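Local coordinates for protein 2,3-dihydroxybenzoate-AMP ligase (Mycobacterium smegmatis, PDB 5KEI) that is a ligase of the ANL superfamily of AMP-binding enzymes, built from a large N-terminal domain and a small C-terminal domain, at residues L359-R364 with G377-P382; G348-F353 with T363-P368; G402-R407 with D436-F441; V251-A256 with A298-P303; P27-R32 with T411-F416. All coordinates share one frame; numbering follows the deposited sequence.

Contact 1 of 5, residues L359-R364 with G377-P382; sequences LLNYTR and GRPLSP
Tyr362 and Arg378 form the hydrogen-bonded pair of a short antiparallel ladder that adds strand 378-379 to the edge of a large mixed beta sheet. Tyr362 N meets Arg378 O at 2.9 Å, Arg378 N returns a bond to Tyr362 O, and Leu380 N closes the ladder on Leu360 O.

Arg364 ties this frame together. Its chain is bent about CB-CG (chi2 -40°), which folds the guanidinium back over the ladder. NH1 donates both to Tyr362 O and to Arg378 O, the latter at 2.8 Å, while NH2 reaches Pro379 O at 2.7 Å; all three acceptors lie close to the guanidinium plane. The carbonyls of Tyr362 and Arg378 are thus each gripped by two donors, arriving from opposite faces of the carbonyl plane. Held in rotation by these bonds, the guanidinium lies flat on that of Arg378, centres 3.9 Å apart and planes 13° from parallel. The carbonyl oxygens round Arg364 probably offset part of the repulsion between the like charges.

Leu380 packs alongside Tyr362 and Leu360. Its CD2 sits near the plane of the tyrosine ring, 4.0 Å from Tyr362 CE2, and 3.7 Å from Leu360 CD1; Tyr362 OH bonds Ser237 of helix 227-240. Gly377, at positive phi, brings its CA to 3.2 Å from Tyr362 O, very close to the opposing backbone. Asn361 runs beside the Pro379 ring: OD1 lies 3.3 Å from Pro379 CD, while ND2 bonds Phe353 O in the neighbouring strand 349-354.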
# COMPACT_ATOMS: atom_id res chain seq x y z
N LEU A 359 0.12 7.57 -6.06
CA LEU A 359 1.07 8.69 -6.20
C LEU A 359 2.40 8.53 -5.48
O LEU A 359 2.44 8.29 -4.28
CB LEU A 359 0.44 10.01 -5.73
CG LEU A 359 1.32 11.24 -6.03
CD1 LEU A 359 1.35 11.55 -7.51
CD2 LEU A 359 0.91 12.46 -5.23
N LEU A 360 3.48 8.66 -6.25
CA LEU A 360 4.82 8.65 -5.68
C LEU A 360 5.51 9.99 -5.92
O LEU A 360 5.52 10.51 -7.04
CB LEU A 360 5.65 7.50 -6.26
CG LEU A 360 5.17 6.07 -5.97
CD1 LEU A 360 5.90 5.06 -6.86
CD2 LEU A 360 5.40 5.75 -4.53
N ASN A 361 6.07 10.55 -4.84
CA ASN A 361 6.89 11.76 -4.93
C ASN A 361 8.31 11.42 -4.53
O ASN A 361 8.53 10.87 -3.44
CB ASN A 361 6.34 12.88 -4.03
CG ASN A 361 4.95 13.28 -4.40
OD1 ASN A 361 4.74 14.01 -5.37
ND2 ASN A 361 3.96 12.78 -3.65
N TYR A 362 9.25 11.70 -5.42
CA TYR A 362 10.67 11.46 -5.19
C TYR A 362 11.46 12.74 -5.35
O TYR A 362 11.11 13.57 -6.19
CB TYR A 362 11.27 10.47 -6.18
CG TYR A 362 10.74 9.07 -6.23
CD1 TYR A 362 11.32 8.06 -5.48
CD2 TYR A 362 9.71 8.74 -7.09
CE1 TYR A 362 10.85 6.76 -5.55
CE2 TYR A 362 9.23 7.46 -7.15
CZ TYR A 362 9.81 6.48 -6.40
OH TYR A 362 9.34 5.20 -6.49
N THR A 363 12.54 12.86 -4.60
CA THR A 363 13.59 13.78 -5.00
C THR A 363 14.37 13.09 -6.12
O THR A 363 14.44 11.86 -6.18
CB THR A 363 14.51 14.15 -3.81
OG1 THR A 363 14.87 12.97 -3.07
CG2 THR A 363 13.81 15.12 -2.90
N ARG A 364 14.92 13.87 -7.04
CA ARG A 364 15.67 13.27 -8.14
C ARG A 364 17.15 13.08 -7.75
O ARG A 364 17.63 13.67 -6.77
CB ARG A 364 15.53 14.13 -9.40
CG ARG A 364 14.07 14.43 -9.83
CD ARG A 364 13.14 13.23 -9.66
NE ARG A 364 12.03 13.17 -10.62
CZ ARG A 364 10.75 13.35 -10.30
NH1 ARG A 364 10.40 13.60 -9.05
NH2 ARG A 364 9.81 13.26 -11.24
N GLY A 377 10.07 15.56 -2.21
CA GLY A 377 10.09 15.22 -3.63
C GLY A 377 9.01 15.83 -4.51
O GLY A 377 8.37 16.81 -4.13
N ARG A 378 8.82 15.27 -5.71
CA ARG A 378 7.77 15.73 -6.61
C ARG A 378 7.35 14.51 -7.44
O ARG A 378 8.08 13.50 -7.43
CB ARG A 378 8.23 16.93 -7.48
CG ARG A 378 9.39 16.66 -8.43
CD ARG A 378 9.86 17.91 -9.20
NE ARG A 378 11.11 17.61 -9.89
CZ ARG A 378 11.20 17.09 -11.11
NH1 ARG A 378 10.09 16.85 -11.79
NH2 ARG A 378 12.37 16.82 -11.65
N PRO A 379 6.17 14.57 -8.12
CA PRO A 379 5.58 13.37 -8.74
C PRO A 379 6.46 12.63 -9.76
O PRO A 379 7.24 13.21 -10.51
CB PRO A 379 4.32 13.91 -9.42
CG PRO A 379 3.95 15.08 -8.59
CD PRO A 379 5.24 15.71 -8.18
N LEU A 380 6.29 11.31 -9.75
CA LEU A 380 7.07 10.39 -10.55
C LEU A 380 6.80 10.53 -12.04
O LEU A 380 7.71 10.47 -12.86
CB LEU A 380 6.77 8.96 -10.12
CG LEU A 380 7.25 7.75 -10.92
CD1 LEU A 380 8.76 7.77 -11.15
CD2 LEU A 380 6.82 6.48 -10.17
N SER A 381 5.52 10.71 -12.35
CA SER A 381 5.06 10.76 -13.72
C SER A 381 4.65 12.17 -14.11
O SER A 381 4.06 12.90 -13.30
CB SER A 381 3.89 9.79 -13.91
OG SER A 381 3.43 9.76 -15.25
N PRO A 382 4.97 12.55 -15.36
CA PRO A 382 4.50 13.79 -15.98
C PRO A 382 2.98 13.90 -15.96
O PRO A 382 2.45 15.01 -15.91
CB PRO A 382 5.00 13.68 -17.42
CG PRO A 382 6.19 12.76 -17.32
CD PRO A 382 5.82 11.77 -16.27

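Contact 2 of 5, residues G348-F353 with T363-P368; sequences GLQQVF and TRIGDP
Thr363 N donates to Gln351 O at 3.1 Å, where the beta hairpin of strands 349-354 and 360-362 ends and the chain leaves in a type I turn from Arg364 to Asp367. The side chain of Thr363 completes the backbone pairing. Its OG1 lies between its own backbone N and carbonyl carbon (chi1 46°), a placement that sets it 2.9 Å from Gln351 N, which donates to it. One threonine therefore engages both the N-H and the carbonyl of Gln351.

Gln350 adds a second grip. With CG anti to the backbone N (chi1 180°) and the chain extended beyond it, the side chain slides past Thr363 in the opposite direction, its CG 3.3 Å from Thr363 OG1. Its NE2 then meets Thr363 O at 2.8 Å, almost head-on to the carbonyl, and OE1 is held by Gln327 of neighbouring strand 325-328. Ile365 CD1 lies 4.1 Å from the same NE2, an apolar neighbour beside the amide. The side chain of Gln351 turns instead to Leu372 O and to Gln376, beyond the turn.

A water fills the corner between strand and turn, donating to Leu349 O and Arg364 O and also bonded to Thr363 OG1. The turn has its own lock before helix 369-374 begins after Pro368: Asp367 N bonds Arg364 O, and Arg364 N points back to Asp367 OD2 at 2.8 Å, meeting it from above the carboxylate plane.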
# COMPACT_ATOMS: atom_id res chain seq x y z
N GLY A 348 23.82 10.51 -0.73
CA GLY A 348 22.87 9.98 -1.70
C GLY A 348 21.50 9.68 -1.12
O GLY A 348 20.89 8.67 -1.45
N LEU A 349 21.01 10.57 -0.26
CA LEU A 349 19.69 10.49 0.30
C LEU A 349 18.67 10.79 -0.77
O LEU A 349 18.87 11.67 -1.61
CB LEU A 349 19.53 11.49 1.46
CG LEU A 349 18.12 11.90 1.90
CD1 LEU A 349 17.43 10.74 2.64
CD2 LEU A 349 18.14 13.18 2.76
N GLN A 350 17.57 10.03 -0.77
CA GLN A 350 16.42 10.39 -1.58
C GLN A 350 15.20 10.36 -0.70
O GLN A 350 14.96 9.37 -0.01
CB GLN A 350 16.26 9.45 -2.75
CG GLN A 350 15.08 9.77 -3.63
CD GLN A 350 14.86 8.70 -4.65
OE1 GLN A 350 14.66 7.54 -4.29
NE2 GLN A 350 14.92 9.07 -5.93
N GLN A 351 14.43 11.45 -0.68
CA GLN A 351 13.19 11.45 0.08
C GLN A 351 12.07 10.94 -0.81
O GLN A 351 11.98 11.28 -2.01
CB GLN A 351 12.87 12.83 0.65
CG GLN A 351 13.86 13.28 1.74
CD GLN A 351 13.25 14.19 2.82
OE1 GLN A 351 12.12 13.98 3.26
NE2 GLN A 351 14.01 15.20 3.25
N VAL A 352 11.25 10.07 -0.24
CA VAL A 352 10.13 9.49 -0.95
C VAL A 352 8.84 9.68 -0.15
O VAL A 352 8.72 9.20 0.96
CB VAL A 352 10.34 7.99 -1.21
CG1 VAL A 352 9.21 7.44 -2.09
CG2 VAL A 352 11.71 7.76 -1.83
N PHE A 353 7.87 10.38 -0.74
CA PHE A 353 6.55 10.50 -0.16
C PHE A 353 5.58 9.82 -1.09
O PHE A 353 5.24 10.35 -2.16
CB PHE A 353 6.18 11.97 0.06
CG PHE A 353 4.72 12.21 0.33
CD1 PHE A 353 4.07 11.55 1.37
CD2 PHE A 353 4.00 13.12 -0.44
CE1 PHE A 353 2.72 11.78 1.62
CE2 PHE A 353 2.66 13.34 -0.19
CZ PHE A 353 2.02 12.68 0.84
N THR A 363 12.54 12.86 -4.60
CA THR A 363 13.59 13.78 -5.00
C THR A 363 14.37 13.09 -6.12
O THR A 363 14.44 11.86 -6.18
CB THR A 363 14.51 14.15 -3.81
OG1 THR A 363 14.87 12.97 -3.07
CG2 THR A 363 13.81 15.12 -2.90
N ARG A 364 14.92 13.87 -7.04
CA ARG A 364 15.67 13.27 -8.14
C ARG A 364 17.15 13.08 -7.75
O ARG A 364 17.63 13.67 -6.77
CB ARG A 364 15.53 14.13 -9.40
CG ARG A 364 14.07 14.43 -9.83
CD ARG A 364 13.14 13.23 -9.66
NE ARG A 364 12.03 13.17 -10.62
CZ ARG A 364 10.75 13.35 -10.30
NH1 ARG A 364 10.40 13.60 -9.05
NH2 ARG A 364 9.81 13.26 -11.24
N ILE A 365 17.85 12.23 -8.49
CA ILE A 365 19.18 11.78 -8.08
C ILE A 365 20.23 12.90 -8.03
O ILE A 365 21.04 12.96 -7.09
CB ILE A 365 19.69 10.66 -9.01
CG1 ILE A 365 18.85 9.40 -8.82
CG2 ILE A 365 21.15 10.34 -8.71
CD1 ILE A 365 18.78 8.94 -7.41
N GLY A 366 20.21 13.82 -8.98
CA GLY A 366 21.18 14.91 -8.88
C GLY A 366 20.81 16.11 -8.01
O GLY A 366 21.56 17.08 -7.96
N ASP A 367 19.67 16.07 -7.32
CA ASP A 367 19.10 17.26 -6.69
C ASP A 367 19.96 17.89 -5.60
O ASP A 367 20.61 17.18 -4.83
CB ASP A 367 17.73 16.94 -6.09
CG ASP A 367 16.65 17.03 -7.10
OD1 ASP A 367 16.97 17.53 -8.20
OD2 ASP A 367 15.50 16.64 -6.80
N PRO A 368 19.95 19.24 -5.53
CA PRO A 368 20.71 20.00 -4.54
C PRO A 368 20.39 19.60 -3.10
O PRO A 368 19.26 19.24 -2.81
CB PRO A 368 20.27 21.46 -4.80
CG PRO A 368 19.14 21.39 -5.72
CD PRO A 368 19.30 20.13 -6.50
O HOH W 1 17.30 12.25 -4.37

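Contact 3 of 5, residues G402-R407 with D436-F441; sequences GELLVR and DRVRRF
Asp436 and Leu404 pair in the two middle strands of a four-stranded antiparallel sheet, flanked by strands 385-389 and 450-455. Asp436 O accepts from Leu404 N at 3.0 Å, and Glu403 CA approaches the same oxygen in a longer CA-H...O contact. The Asp436 carboxylate turns elsewhere, forming a salt bridge through OD1 with Arg455.

Arg437 comes next, a non-hydrogen-bonded pair with Glu403, their CA atoms 4.8 Å apart. Its CA makes a CA-H...O contact of 3.3 Å with Gly402 O, and its CG lies 3.8 Å from that oxygen. CG stands anti to the backbone N (chi1 -160°), carrying the chain past Gly402 before a bend at chi3; NH2 has a weak bond to Arg455 O.

Val438 adds two backbone bonds to Gly402: Val438 N to Gly402 O at 3.1 Å and Gly402 N to Val438 O at 3.0 Å. The short segments run at 95° to each other, the strands being strongly twisted and bent here; in the other direction the ladder carries on from Asp436 toward Ser434 and Tyr432, which pair with Leu404 and Val406. Val438 shares its face of the sheet with Leu404, where Ile388 and Val452 from the outer strands also pack on it; here Val438 CG2 lies 3.8 Å from Leu404 CB.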
# COMPACT_ATOMS: atom_id res chain seq x y z
N GLY A 402 -2.85 22.52 1.98
CA GLY A 402 -4.19 21.99 1.79
C GLY A 402 -4.23 20.48 1.84
O GLY A 402 -3.25 19.84 2.21
N GLU A 403 -5.35 19.89 1.48
CA GLU A 403 -5.37 18.45 1.38
C GLU A 403 -4.92 18.02 -0.02
O GLU A 403 -5.36 18.57 -1.03
CB GLU A 403 -6.75 17.88 1.69
CG GLU A 403 -6.80 16.36 1.57
CD GLU A 403 -8.13 15.78 1.98
OE1 GLU A 403 -9.12 16.55 2.10
OE2 GLU A 403 -8.18 14.54 2.19
N LEU A 404 -4.04 17.04 -0.07
CA LEU A 404 -3.57 16.47 -1.33
C LEU A 404 -4.60 15.51 -1.96
O LEU A 404 -5.09 14.58 -1.31
CB LEU A 404 -2.25 15.75 -1.09
CG LEU A 404 -1.70 14.98 -2.29
CD1 LEU A 404 -1.33 15.94 -3.42
CD2 LEU A 404 -0.51 14.13 -1.86
N LEU A 405 -4.95 15.77 -3.21
CA LEU A 405 -5.79 14.89 -4.02
C LEU A 405 -4.97 14.47 -5.23
O LEU A 405 -4.19 15.26 -5.77
CB LEU A 405 -7.06 15.60 -4.46
CG LEU A 405 -8.29 15.78 -3.58
CD1 LEU A 405 -7.97 16.39 -2.21
CD2 LEU A 405 -9.31 16.63 -4.33
N VAL A 406 -5.15 13.23 -5.69
CA VAL A 406 -4.30 12.72 -6.77
C VAL A 406 -5.04 11.81 -7.74
O VAL A 406 -5.96 11.08 -7.36
CB VAL A 406 -3.09 11.95 -6.21
CG1 VAL A 406 -3.54 10.76 -5.33
CG2 VAL A 406 -2.18 11.49 -7.33
N ARG A 407 -4.62 11.89 -9.00
CA ARG A 407 -5.09 11.02 -10.06
C ARG A 407 -3.94 10.87 -11.05
O ARG A 407 -3.24 11.84 -11.32
CB ARG A 407 -6.33 11.60 -10.72
CG ARG A 407 -7.08 10.66 -11.61
CD ARG A 407 -8.25 11.37 -12.25
NE ARG A 407 -7.83 12.41 -13.18
CZ ARG A 407 -8.66 13.30 -13.72
NH1 ARG A 407 -9.95 13.26 -13.42
NH2 ARG A 407 -8.22 14.23 -14.56
N ASP A 436 -3.60 13.69 3.48
CA ASP A 436 -2.32 14.34 3.81
C ASP A 436 -2.40 15.86 3.63
O ASP A 436 -2.94 16.35 2.65
CB ASP A 436 -1.18 13.78 2.95
CG ASP A 436 -0.90 12.31 3.24
OD1 ASP A 436 -0.83 11.94 4.43
OD2 ASP A 436 -0.76 11.53 2.28
N ARG A 437 -1.85 16.59 4.59
CA ARG A 437 -1.74 18.04 4.49
C ARG A 437 -0.38 18.35 3.90
O ARG A 437 0.64 17.91 4.45
CB ARG A 437 -1.91 18.70 5.87
CG ARG A 437 -2.29 20.18 5.84
CD ARG A 437 -2.13 20.82 7.23
NE ARG A 437 -2.72 20.02 8.31
CZ ARG A 437 -2.14 19.84 9.50
NH1 ARG A 437 -0.95 20.40 9.74
NH2 ARG A 437 -2.73 19.11 10.45
N VAL A 438 -0.34 19.06 2.78
CA VAL A 438 0.92 19.35 2.09
C VAL A 438 0.94 20.77 1.52
O VAL A 438 -0.10 21.42 1.39
CB VAL A 438 1.19 18.36 0.90
CG1 VAL A 438 1.11 16.89 1.34
CG2 VAL A 438 0.19 18.60 -0.24
N ARG A 439 2.11 21.25 1.17
CA ARG A 439 2.20 22.45 0.35
C ARG A 439 3.23 22.20 -0.73
O ARG A 439 4.17 21.43 -0.52
CB ARG A 439 2.57 23.68 1.19
CG ARG A 439 3.89 23.59 1.89
CD ARG A 439 4.04 24.72 2.88
NE ARG A 439 5.35 24.69 3.52
CZ ARG A 439 5.86 25.70 4.22
NH1 ARG A 439 5.16 26.82 4.37
NH2 ARG A 439 7.07 25.59 4.77
N ARG A 440 3.00 22.80 -1.89
CA ARG A 440 3.97 22.78 -2.98
C ARG A 440 4.57 24.16 -3.07
O ARG A 440 3.85 25.13 -3.32
CB ARG A 440 3.32 22.38 -4.30
CG ARG A 440 4.25 22.53 -5.51
CD ARG A 440 3.62 21.93 -6.77
NE ARG A 440 2.18 22.20 -6.83
CZ ARG A 440 1.33 21.58 -7.63
NH1 ARG A 440 1.76 20.64 -8.47
NH2 ARG A 440 0.03 21.89 -7.59
N PHE A 441 5.87 24.27 -2.84
CA PHE A 441 6.54 25.57 -2.90
C PHE A 441 6.39 26.18 -4.29
O PHE A 441 6.61 25.50 -5.31
CB PHE A 441 8.02 25.43 -2.52
CG PHE A 441 8.25 24.89 -1.14
CD1 PHE A 441 8.18 25.72 -0.04
CD2 PHE A 441 8.56 23.55 -0.95
CE1 PHE A 441 8.40 25.22 1.25
CE2 PHE A 441 8.78 23.04 0.33
CZ PHE A 441 8.70 23.88 1.43

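Contact 4 of 5, residues V251-A256 with A298-P303; sequences VALPAA and ATALVP
Ala252 and Leu253 face residues Thr299 to Leu301 where two neighbouring parallel strands separate at their C-terminal ends.

Apolar contacts carry most of it. The methyl of Ala252 points at the strand and touches Leu301 CD2 at 3.8 Å. The CB of Leu301 is directed away, but CG lies anti to its carbonyl carbon (chi1 -54°), and this rotamer carries the CD2 branch back to the alanine. Leu253, the next residue, also points toward the strand: its CD1 lies 4.1 Å from Ala300 CB and 3.4 Å from Ala300 O, so it rests on the Ala300 peptide as well as its methyl. Phe259 of helix 258-262 packs on both Leu253 and Ala300, covering this pair.

Polar links are indirect, for no hydrogen bond runs straight from one segment to the other. A water takes that place, accepting from Ala252 N at 2.7 Å and donating to Ala300 O at 2.8 Å, so the backbones remain connected after their direct pairing has ended. Thr299 OG1 stands 3.9 Å from Ala252 CB and is bonded to Leu250 O of strand 248-251. Asn104 also holds the loop, at Leu253 O and Ala255 N.

The arrangement lies at the C-terminal edge of parallel strands in an alpha/beta sheet, where loops diverge, here into helices 258-262 and 303-310.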
# COMPACT_ATOMS: atom_id res chain seq x y z
N VAL A 251 16.54 -5.18 0.67
CA VAL A 251 15.16 -5.12 1.15
C VAL A 251 15.18 -5.18 2.66
O VAL A 251 15.31 -6.25 3.26
CB VAL A 251 14.32 -6.28 0.58
CG1 VAL A 251 12.90 -6.26 1.14
CG2 VAL A 251 14.31 -6.20 -0.95
N ALA A 252 15.07 -4.02 3.29
CA ALA A 252 15.15 -3.93 4.74
C ALA A 252 13.76 -3.80 5.38
O ALA A 252 13.54 -4.24 6.50
CB ALA A 252 16.04 -2.75 5.14
N LEU A 253 12.85 -3.18 4.64
CA LEU A 253 11.45 -3.08 5.05
C LEU A 253 10.70 -4.38 4.69
O LEU A 253 11.22 -5.18 3.92
CB LEU A 253 10.82 -1.87 4.39
CG LEU A 253 11.49 -0.56 4.81
CD1 LEU A 253 11.23 0.56 3.79
CD2 LEU A 253 11.04 -0.17 6.22
N PRO A 254 9.49 -4.59 5.23
CA PRO A 254 8.74 -5.81 4.87
C PRO A 254 8.47 -5.90 3.37
O PRO A 254 7.83 -5.02 2.80
CB PRO A 254 7.44 -5.67 5.66
CG PRO A 254 7.38 -4.27 6.11
CD PRO A 254 8.79 -3.82 6.27
N ALA A 255 8.95 -6.97 2.74
CA ALA A 255 8.95 -7.08 1.29
C ALA A 255 7.59 -6.87 0.63
O ALA A 255 7.53 -6.50 -0.54
CB ALA A 255 9.52 -8.44 0.88
N ALA A 256 6.50 -7.09 1.36
CA ALA A 256 5.18 -7.02 0.72
C ALA A 256 4.65 -5.60 0.65
O ALA A 256 3.65 -5.33 -0.02
CB ALA A 256 4.18 -7.90 1.45
N ALA A 298 22.07 0.21 -2.68
CA ALA A 298 20.79 0.89 -2.52
C ALA A 298 19.92 0.21 -1.47
O ALA A 298 19.92 -1.01 -1.34
CB ALA A 298 20.03 0.94 -3.88
N THR A 299 19.17 1.01 -0.72
CA THR A 299 18.19 0.45 0.19
C THR A 299 17.12 1.48 0.52
O THR A 299 17.24 2.65 0.20
CB THR A 299 18.83 -0.06 1.49
OG1 THR A 299 17.85 -0.77 2.26
CG2 THR A 299 19.40 1.08 2.33
N ALA A 300 16.05 1.03 1.15
CA ALA A 300 14.98 1.93 1.56
C ALA A 300 14.71 1.72 3.03
O ALA A 300 14.66 0.58 3.50
CB ALA A 300 13.72 1.69 0.73
N LEU A 301 14.54 2.83 3.75
CA LEU A 301 14.28 2.80 5.19
C LEU A 301 13.20 3.81 5.55
O LEU A 301 12.74 4.59 4.72
CB LEU A 301 15.56 3.13 5.99
CG LEU A 301 16.83 2.32 5.75
CD1 LEU A 301 17.98 2.91 6.51
CD2 LEU A 301 16.61 0.87 6.15
N VAL A 302 12.83 3.80 6.82
CA VAL A 302 11.86 4.73 7.36
C VAL A 302 12.71 5.70 8.19
O VAL A 302 13.85 5.36 8.52
CB VAL A 302 10.76 3.97 8.16
CG1 VAL A 302 11.17 3.74 9.63
CG2 VAL A 302 9.42 4.64 8.05
N PRO A 303 12.22 6.93 8.48
CA PRO A 303 13.08 7.89 9.18
C PRO A 303 13.63 7.43 10.54
O PRO A 303 14.80 7.69 10.83
CB PRO A 303 12.15 9.09 9.38
CG PRO A 303 11.25 9.03 8.19
CD PRO A 303 11.00 7.57 7.96
O HOH W 2 14.01 -1.80 2.14

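Contact 5 of 5, residues P27-R32 with T411-F416; sequences PFPAER and TLNGYF
Phe28 and Asn413 meet ring to amide. The nitrogen ND2 sits 3.1 Å above the plane of the Phe28 ring, over its centre, and the amide stands almost upright on it, the two planes 84° apart. CG of Asn413 lies anti to its carbonyl carbon (chi1 -55°), presenting the end of the amide to the aromatic face. Phe28 CZ also comes within 3.4 Å of Thr411 O, and Trp42 stacks edge-to-face with the same ring.

A hydrogen bond holds the other end of the amide. Arg32 NH1 donates to Asn413 OD1 at 2.9 Å, in a bent bond (137° at the hydrogen), with the guanidinium and amide planes turned well apart. Asn413 is thus pinned between an arginine at its oxygen and a ring beneath its nitrogen.

A water adds a second link from the guanidinium: it accepts from Arg32 NH2 at 2.7 Å and donates to Thr411 O at 2.7 Å. Arg32 NH2 also bonds Tyr36 OH, a turn further along helix 30-38.

Phe28 and Arg32, either side of the N-cap Pro29 in sequence, join the start of helix 30-38 to the surface loop between strand 402-407 and helix 419-425 through an amide-aromatic contact.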
# COMPACT_ATOMS: atom_id res chain seq x y z
N PRO A 27 -12.29 0.09 -12.84
CA PRO A 27 -11.23 0.19 -13.84
C PRO A 27 -10.81 1.62 -14.12
O PRO A 27 -11.51 2.55 -13.76
CB PRO A 27 -11.87 -0.44 -15.10
CG PRO A 27 -13.34 -0.38 -14.88
CD PRO A 27 -13.55 -0.45 -13.39
N PHE A 28 -9.66 1.79 -14.77
CA PHE A 28 -9.29 3.09 -15.32
C PHE A 28 -10.24 3.42 -16.46
O PHE A 28 -10.55 2.57 -17.28
CB PHE A 28 -7.86 3.09 -15.83
CG PHE A 28 -6.83 3.15 -14.75
CD1 PHE A 28 -6.18 4.35 -14.47
CD2 PHE A 28 -6.53 2.02 -14.00
CE1 PHE A 28 -5.24 4.41 -13.48
CE2 PHE A 28 -5.59 2.08 -13.00
CZ PHE A 28 -4.94 3.28 -12.74
N PRO A 29 -10.71 4.67 -16.51
CA PRO A 29 -11.53 5.07 -17.66
C PRO A 29 -10.78 4.88 -18.98
O PRO A 29 -9.59 5.16 -19.08
CB PRO A 29 -11.81 6.55 -17.39
CG PRO A 29 -11.58 6.73 -15.89
CD PRO A 29 -10.47 5.78 -15.57
N ALA A 30 -11.50 4.37 -19.98
CA ALA A 30 -10.96 4.08 -21.31
C ALA A 30 -10.07 5.19 -21.90
O ALA A 30 -8.98 4.91 -22.41
CB ALA A 30 -12.11 3.78 -22.27
N GLU A 31 -10.51 6.44 -21.83
CA GLU A 31 -9.77 7.52 -22.47
C GLU A 31 -8.44 7.79 -21.76
O GLU A 31 -7.45 8.14 -22.41
CB GLU A 31 -10.62 8.80 -22.54
CG GLU A 31 -10.90 9.49 -21.20
CD GLU A 31 -12.03 8.83 -20.38
OE1 GLU A 31 -12.55 7.77 -20.83
OE2 GLU A 31 -12.38 9.37 -19.30
N ARG A 32 -8.41 7.63 -20.44
CA ARG A 32 -7.16 7.81 -19.69
C ARG A 32 -6.24 6.62 -19.96
O ARG A 32 -5.04 6.78 -20.14
CB ARG A 32 -7.42 7.97 -18.18
CG ARG A 32 -8.18 9.24 -17.75
CD ARG A 32 -8.47 9.21 -16.25
NE ARG A 32 -7.24 8.92 -15.50
CZ ARG A 32 -7.19 8.36 -14.29
NH1 ARG A 32 -8.29 8.03 -13.63
NH2 ARG A 32 -6.00 8.15 -13.72
N THR A 411 -2.48 5.42 -10.04
CA THR A 411 -3.28 5.71 -8.85
C THR A 411 -4.67 5.09 -8.97
O THR A 411 -5.34 5.24 -9.99
CB THR A 411 -3.40 7.24 -8.61
OG1 THR A 411 -2.12 7.77 -8.22
CG2 THR A 411 -4.41 7.54 -7.49
N LEU A 412 -5.11 4.38 -7.93
CA LEU A 412 -6.34 3.60 -8.00
C LEU A 412 -7.58 4.47 -8.19
O LEU A 412 -7.59 5.65 -7.84
CB LEU A 412 -6.49 2.74 -6.76
CG LEU A 412 -7.25 3.33 -5.57
CD1 LEU A 412 -7.44 2.26 -4.51
CD2 LEU A 412 -6.51 4.52 -4.99
N ASN A 413 -8.61 3.87 -8.76
CA ASN A 413 -9.86 4.56 -9.04
C ASN A 413 -10.96 4.08 -8.09
O ASN A 413 -12.06 4.61 -8.09
CB ASN A 413 -10.24 4.33 -10.49
CG ASN A 413 -9.15 4.75 -11.44
OD1 ASN A 413 -9.01 5.93 -11.73
ND2 ASN A 413 -8.35 3.79 -11.91
N GLY A 414 -10.62 3.09 -7.28
CA GLY A 414 -11.42 2.67 -6.16
C GLY A 414 -10.71 1.57 -5.40
O GLY A 414 -9.89 0.84 -5.96
N TYR A 415 -11.00 1.43 -4.11
CA TYR A 415 -10.56 0.27 -3.36
C TYR A 415 -11.27 -0.98 -3.86
O TYR A 415 -12.32 -0.89 -4.52
CB TYR A 415 -10.80 0.48 -1.87
CG TYR A 415 -9.91 1.52 -1.26
CD1 TYR A 415 -10.42 2.76 -0.90
CD2 TYR A 415 -8.56 1.28 -1.05
CE1 TYR A 415 -9.63 3.72 -0.35
CE2 TYR A 415 -7.75 2.24 -0.48
CZ TYR A 415 -8.29 3.47 -0.14
OH TYR A 415 -7.52 4.46 0.43
N PHE A 416 -10.72 -2.14 -3.56
CA PHE A 416 -11.29 -3.39 -4.06
C PHE A 416 -12.47 -3.85 -3.21
O PHE A 416 -12.34 -3.99 -1.99
CB PHE A 416 -10.25 -4.49 -4.11
CG PHE A 416 -10.74 -5.76 -4.75
CD1 PHE A 416 -10.72 -5.90 -6.13
CD2 PHE A 416 -11.23 -6.79 -3.96
CE1 PHE A 416 -11.17 -7.08 -6.72
CE2 PHE A 416 -11.68 -7.96 -4.56
CZ PHE A 416 -11.66 -8.10 -5.94
O HOH W 3 -6.02 7.64 -11.08

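In the fold
Along the chain, contact 5 closes the widest loop, with contacts 4, 2 and 1 nested inside it; contact 3 crosses it. Contacts 4, 2 and 1 follow one mixed sheet, from parallel strands 248-251 and 298-301 to its antiparallel edge at 349-354, 360-362 and 378-379. Contacts 1 and 2, centres about 10 Å apart, share Thr363 and Arg364. Contact 3 belongs to a separate antiparallel sheet, which packs on this edge: Leu359 touches Leu404 and Val406, and Phe353 touches Leu404. Contact 5 lies about 20 Å from contacts 1 and 3 between centres, yet touches contact 1 through Thr411 and contact 3 through Arg32 and Thr411. Together they join the N-terminal region, the mixed sheet and the antiparallel sheet.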